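Local coordinates for protein inositol-3-phosphate synthase (Caenorhabditis elegans, PDB 1VKO) that binds nicotinamide-adenine-dinucleotide in a Rossmann-type domain, within an assembly of four protein chains, at residues 200-205 with 251-256; 281-286 with 302-307. One frame throughout, in Å; residues are numbered along the deposited sequence.

Overall arrangement
From the N terminus, the chain first passes 200-205, in the loop before helix 220-238, then runs up strand 242-247 of the parallel Rossmann-type sheet and into 251-256, where interaction 1 closes a loop of 45 intervening residues. It goes on through helix 265-273 to 281-286, the start of helix 281-291, returns along strand 295-298, and closes interaction 2 at 302-307, just ahead of helix 307-316. The two contacts follow in series, neither nested nor crossing, with centres about 12 Å apart. They meet through 251-256, which touches both 302-307 and 281-286: Gln-302 and Asn-303 probably accept hydrogen bonds from the backbone N of Glu-252 and Thr-255, joining two loops that follow neighbouring parallel strands.

Interaction 1. Residues 200-205 with 251-256; sequences PDFIAS and TERYTD. With NAD (nicotinamide-adenine-dinucleotide), chain G.
The guanidinium of Arg-253 lies almost flat on the Phe-202 ring, a cation-pi stack with Arg-253 CZ 4.1 Å from the centroid of the Phe-202 ring and the planes 19° apart. The stack joins two loops of the Rossmann-type domain: 251-256 follows strand 242-247 of the parallel sheet, and 200-205 begins with a short 3-10 segment. Arg-253 NH2 sits over the face but offset toward the rim, 3.5 Å from CZ of Phe-202. At the guanidinium edge, Arg-253 NE donates to Asp-201 O at 3.0 Å with a fairly straight N-H...O angle of 158°, although it approaches from above the carbonyl plane. NH1 turns back to Tyr-254 O and also forms a salt bridge with Glu-278; together these partners fix the rotation of the group. Arg-253 CG lies between the backbone N and the carbonyl carbon (chi1 61°), and from there the extended chain carries NE to Asp-201 O. Arg-253 N donates to Phe-202 O, whose modelled place is less certain. Nearer NAD, Ile-203 CG2 packs 4.1 Å from Glu-252 CG, while Ile-203 CD1 lies 4.1 Å from N7A of NAD. At the opening of 251-256, Thr-251 OG1 shares a 2.7 Å hydrogen bond with the ribose hydroxyl O3D of NAD.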
# COMPACT_ATOMS: atom_id res chain seq x y z
N PRO A 200 -6.58 24.28 -32.37
CA PRO A 200 -7.16 24.15 -31.01
C PRO A 200 -7.91 22.82 -30.81
O PRO A 200 -7.81 22.18 -29.76
CB PRO A 200 -8.12 25.32 -30.95
CG PRO A 200 -7.50 26.36 -31.85
CD PRO A 200 -6.89 25.59 -32.97
N ASP A 201 -8.61 22.41 -31.85
CA ASP A 201 -9.45 21.21 -31.90
C ASP A 201 -8.75 19.84 -31.72
O ASP A 201 -9.44 18.81 -31.46
CB ASP A 201 -10.30 21.25 -33.19
CG ASP A 201 -9.58 22.01 -34.40
OD1 ASP A 201 -8.97 23.11 -34.21
OD2 ASP A 201 -9.59 21.56 -35.58
N PHE A 202 -7.42 19.79 -31.81
CA PHE A 202 -6.68 18.52 -31.60
C PHE A 202 -6.13 18.30 -30.19
O PHE A 202 -5.63 17.22 -29.91
CB PHE A 202 -5.56 18.29 -32.67
CG PHE A 202 -6.09 17.93 -34.05
CD1 PHE A 202 -6.50 18.90 -34.93
CD2 PHE A 202 -6.19 16.60 -34.46
CE1 PHE A 202 -7.04 18.58 -36.19
CE2 PHE A 202 -6.69 16.28 -35.72
CZ PHE A 202 -7.11 17.26 -36.58
N ILE A 203 -6.23 19.28 -29.27
CA ILE A 203 -5.81 19.04 -27.85
C ILE A 203 -6.87 19.50 -26.84
O ILE A 203 -7.93 19.97 -27.27
CB ILE A 203 -4.45 19.71 -27.52
CG1 ILE A 203 -4.58 21.22 -27.44
CG2 ILE A 203 -3.38 19.35 -28.55
CD1 ILE A 203 -3.25 21.94 -27.62
N ALA A 204 -6.60 19.36 -25.52
CA ALA A 204 -7.53 19.83 -24.47
C ALA A 204 -7.80 21.33 -24.59
O ALA A 204 -6.89 22.15 -24.51
CB ALA A 204 -7.00 19.52 -23.10
N SER A 205 -9.07 21.68 -24.77
CA SER A 205 -9.46 23.10 -24.89
C SER A 205 -8.88 24.01 -23.77
O SER A 205 -8.83 25.24 -23.91
CB SER A 205 -11.00 23.24 -25.06
OG SER A 205 -11.68 23.20 -23.82
N THR A 251 -0.70 15.61 -25.68
CA THR A 251 -1.43 14.56 -26.29
C THR A 251 -2.53 15.20 -27.10
O THR A 251 -3.35 15.92 -26.54
CB THR A 251 -2.00 13.73 -25.13
OG1 THR A 251 -0.91 13.08 -24.52
CG2 THR A 251 -2.86 12.57 -25.64
N GLU A 252 -2.51 14.97 -28.41
CA GLU A 252 -3.64 15.30 -29.31
C GLU A 252 -4.68 14.18 -29.22
O GLU A 252 -4.37 13.09 -28.76
CB GLU A 252 -3.18 15.36 -30.78
CG GLU A 252 -2.04 16.33 -31.04
CD GLU A 252 -1.63 16.47 -32.50
OE1 GLU A 252 -1.48 15.47 -33.26
OE2 GLU A 252 -1.44 17.63 -32.89
N ARG A 253 -5.91 14.43 -29.67
CA ARG A 253 -6.83 13.32 -29.96
C ARG A 253 -6.40 12.58 -31.23
O ARG A 253 -5.50 13.01 -31.97
CB ARG A 253 -8.28 13.82 -30.12
CG ARG A 253 -8.45 14.81 -31.27
CD ARG A 253 -9.87 15.12 -31.63
NE ARG A 253 -9.99 16.12 -32.70
CZ ARG A 253 -10.05 15.87 -34.01
NH1 ARG A 253 -9.98 14.61 -34.48
NH2 ARG A 253 -10.17 16.88 -34.87
N TYR A 254 -7.05 11.45 -31.46
CA TYR A 254 -6.89 10.64 -32.65
C TYR A 254 -7.54 11.36 -33.82
O TYR A 254 -8.57 11.98 -33.69
CB TYR A 254 -7.61 9.32 -32.41
CG TYR A 254 -6.74 8.22 -31.83
CD1 TYR A 254 -5.95 8.45 -30.72
CD2 TYR A 254 -6.71 6.96 -32.41
CE1 TYR A 254 -5.15 7.47 -30.21
CE2 TYR A 254 -5.92 5.96 -31.88
CZ TYR A 254 -5.15 6.22 -30.76
OH TYR A 254 -4.34 5.23 -30.22
N THR A 255 -6.95 11.25 -34.99
CA THR A 255 -7.59 11.62 -36.24
C THR A 255 -8.50 10.46 -36.67
O THR A 255 -8.36 9.36 -36.11
CB THR A 255 -6.47 11.79 -37.29
OG1 THR A 255 -5.59 12.85 -36.90
CG2 THR A 255 -7.01 12.25 -38.62
N ASP A 256 -9.42 10.68 -37.62
CA ASP A 256 -10.06 9.55 -38.32
C ASP A 256 -8.98 8.88 -39.16
O ASP A 256 -7.91 9.48 -39.42
CB ASP A 256 -11.22 10.02 -39.22
CG ASP A 256 -12.45 10.46 -38.42
OD1 ASP A 256 -12.95 9.66 -37.59
OD2 ASP A 256 -12.99 11.59 -38.56
PA NAD G . 3.89 19.43 -20.84
O1A NAD G . 2.61 20.13 -20.85
O2A NAD G . 4.70 19.95 -19.72
O5B NAD G . 4.55 19.64 -22.27
C5B NAD G . 3.76 19.96 -23.38
C4B NAD G . 4.38 21.17 -24.04
O4B NAD G . 4.07 21.12 -25.42
C3B NAD G . 3.81 22.46 -23.52
O3B NAD G . 4.92 23.36 -23.55
C2B NAD G . 2.86 22.95 -24.57
O2B NAD G . 3.12 24.35 -24.68
C1B NAD G . 3.39 22.28 -25.83
N9A NAD G . 2.49 22.03 -26.98
C8A NAD G . 1.17 21.67 -27.01
N7A NAD G . 0.78 21.59 -28.30
C5A NAD G . 1.80 21.89 -29.12
C6A NAD G . 1.94 22.00 -30.52
N6A NAD G . 0.92 21.84 -31.38
N1A NAD G . 3.16 22.37 -31.03
C2A NAD G . 4.21 22.66 -30.21
N3A NAD G . 4.04 22.59 -28.86
C4A NAD G . 2.87 22.20 -28.30
O3 NAD G . 3.70 17.83 -20.76
PN NAD G . 4.97 16.88 -20.58
O1N NAD G . 6.15 17.62 -21.12
O2N NAD G . 4.99 16.43 -19.19
O5D NAD G . 4.77 15.66 -21.63
C5D NAD G . 4.40 15.91 -22.97
C4D NAD G . 3.75 14.71 -23.68
O4D NAD G . 4.49 13.53 -23.45
C3D NAD G . 2.32 14.41 -23.22
O3D NAD G . 1.55 14.07 -24.35
C2D NAD G . 2.46 13.13 -22.44
O2D NAD G . 1.33 12.27 -22.48
C1D NAD G . 3.60 12.48 -23.16
N1N NAD G . 4.10 11.44 -22.26
C2N NAD G . 4.61 11.79 -21.05
C3N NAD G . 5.05 10.80 -20.20
C7N NAD G . 5.93 11.23 -19.10
O7N NAD G . 6.12 12.63 -18.99
N7N NAD G . 6.50 10.32 -18.30
C4N NAD G . 4.98 9.44 -20.58
C5N NAD G . 4.43 9.11 -21.80
C6N NAD G . 3.98 10.13 -22.65

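Interaction 2. Residues 281-286 with 302-307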
# COMPACT_ATOMS: atom_id res chain seq x y z
N PRO A 281 -1.75 18.69 -36.38
CA PRO A 281 -0.45 19.32 -36.24
C PRO A 281 0.67 18.27 -36.21
O PRO A 281 1.74 18.50 -36.80
CB PRO A 281 -0.55 19.98 -34.88
CG PRO A 281 -2.02 20.36 -34.81
CD PRO A 281 -2.68 19.14 -35.31
N SER A 282 0.41 17.14 -35.55
CA SER A 282 1.41 16.10 -35.46
C SER A 282 1.59 15.38 -36.77
O SER A 282 2.64 14.82 -36.98
CB SER A 282 1.14 15.10 -34.34
OG SER A 282 0.13 14.19 -34.68
N ASN A 283 0.59 15.40 -37.65
CA ASN A 283 0.74 14.85 -39.01
C ASN A 283 1.67 15.74 -39.82
O ASN A 283 2.48 15.23 -40.58
CB ASN A 283 -0.60 14.83 -39.73
CG ASN A 283 -1.50 13.65 -39.32
OD1 ASN A 283 -2.70 13.68 -39.57
ND2 ASN A 283 -0.94 12.61 -38.73
N ILE A 284 1.56 17.05 -39.65
CA ILE A 284 2.32 18.01 -40.44
C ILE A 284 3.80 17.97 -40.05
O ILE A 284 4.64 17.80 -40.92
CB ILE A 284 1.70 19.45 -40.41
CG1 ILE A 284 0.33 19.42 -41.13
CG2 ILE A 284 2.56 20.43 -41.18
CD1 ILE A 284 -0.65 20.49 -40.70
N PHE A 285 4.11 18.03 -38.75
CA PHE A 285 5.46 17.70 -38.33
C PHE A 285 5.95 16.37 -38.89
O PHE A 285 7.04 16.32 -39.42
CB PHE A 285 5.60 17.71 -36.81
CG PHE A 285 5.55 19.07 -36.21
CD1 PHE A 285 6.72 19.85 -36.15
CD2 PHE A 285 4.35 19.59 -35.72
CE1 PHE A 285 6.68 21.15 -35.58
CE2 PHE A 285 4.30 20.90 -35.14
CZ PHE A 285 5.48 21.69 -35.07
N ALA A 286 5.19 15.28 -38.80
CA ALA A 286 5.74 14.02 -39.30
C ALA A 286 6.11 14.18 -40.76
O ALA A 286 7.22 13.81 -41.18
CB ALA A 286 4.78 12.84 -39.08
N GLN A 302 -1.28 9.84 -29.51
CA GLN A 302 -2.06 10.01 -30.75
C GLN A 302 -1.55 9.18 -31.90
O GLN A 302 -0.37 8.80 -31.93
CB GLN A 302 -2.21 11.45 -31.19
CG GLN A 302 -0.92 12.06 -31.76
CD GLN A 302 -0.20 12.86 -30.72
OE1 GLN A 302 -0.50 12.71 -29.54
NE2 GLN A 302 0.74 13.70 -31.14
N ASN A 303 -2.45 8.91 -32.85
CA ASN A 303 -2.17 8.02 -33.98
C ASN A 303 -1.51 8.69 -35.20
O ASN A 303 -1.89 8.45 -36.34
CB ASN A 303 -3.40 7.19 -34.37
CG ASN A 303 -4.58 8.04 -34.79
OD1 ASN A 303 -4.87 9.04 -34.18
ND2 ASN A 303 -5.27 7.61 -35.84
N THR A 304 -0.48 9.49 -34.91
CA THR A 304 0.21 10.24 -35.93
C THR A 304 0.64 9.37 -37.12
O THR A 304 0.45 9.76 -38.28
CB THR A 304 1.45 10.95 -35.37
OG1 THR A 304 1.09 11.82 -34.27
CG2 THR A 304 1.99 11.89 -36.44
N LEU A 305 1.21 8.20 -36.83
CA LEU A 305 1.79 7.32 -37.84
C LEU A 305 0.76 6.42 -38.51
O LEU A 305 0.90 5.19 -38.56
CB LEU A 305 2.96 6.54 -37.21
CG LEU A 305 3.99 7.47 -36.50
CD1 LEU A 305 5.00 6.71 -35.65
CD2 LEU A 305 4.72 8.37 -37.50
N VAL A 306 -0.29 7.05 -39.03
CA VAL A 306 -1.25 6.39 -39.92
C VAL A 306 -0.55 5.73 -41.13
O VAL A 306 0.59 6.09 -41.46
CB VAL A 306 -2.34 7.40 -40.39
CG1 VAL A 306 -3.17 7.86 -39.21
CG2 VAL A 306 -1.70 8.61 -41.07
N PRO A 307 -1.22 4.79 -41.80
CA PRO A 307 -0.59 4.03 -42.90
C PRO A 307 0.01 4.95 -44.00
O PRO A 307 1.11 4.70 -44.49
CB PRO A 307 -1.73 3.17 -43.45
CG PRO A 307 -2.75 3.10 -42.35
CD PRO A 307 -2.62 4.39 -41.58
O HOH W 1 -3.06 10.69 -37.58
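The start of helix 281-291 faces the irregular segment 302-307, whose backbone makes inverse gamma turns centred on Asn-303 and Leu-305, and the two come nearest at Asn-283 and Thr-304, with CA atoms 5.6 Å apart. Ser-282 points toward the segment and sets OG 2.6 Å from Thr-304 OG1, a probable hydrogen bond between two buried hydroxyls. Ser-282 OG is gripped further by Glu-252 OE1 and Ser-280 OG. One turn on, Ala-286 CB rests 4.0 Å from Thr-304 CG2. In the Rossmann-type domain, helix 281-291 precedes strand 295-298 of the parallel sheet, and 302-307 leads from that strand into helix 307-316, with Val-306 at the N-cap position. A bend at the second torsion of Gln-302 (chi2 -97°) turns CD toward Ser-282, and Gln-302 NE2 packs 3.5 Å from Ser-282 CB. The Asn-283 and Thr-304 side chains run antiparallel alongside one another, Asn-283 ND2 passing 3.8 Å from Thr-304 CG2. A water takes a hydrogen bond from Asn-283 ND2 at 3.1 Å and donates one to Asn-303 O at 2.8 Å, tying the helix to the first gamma turn.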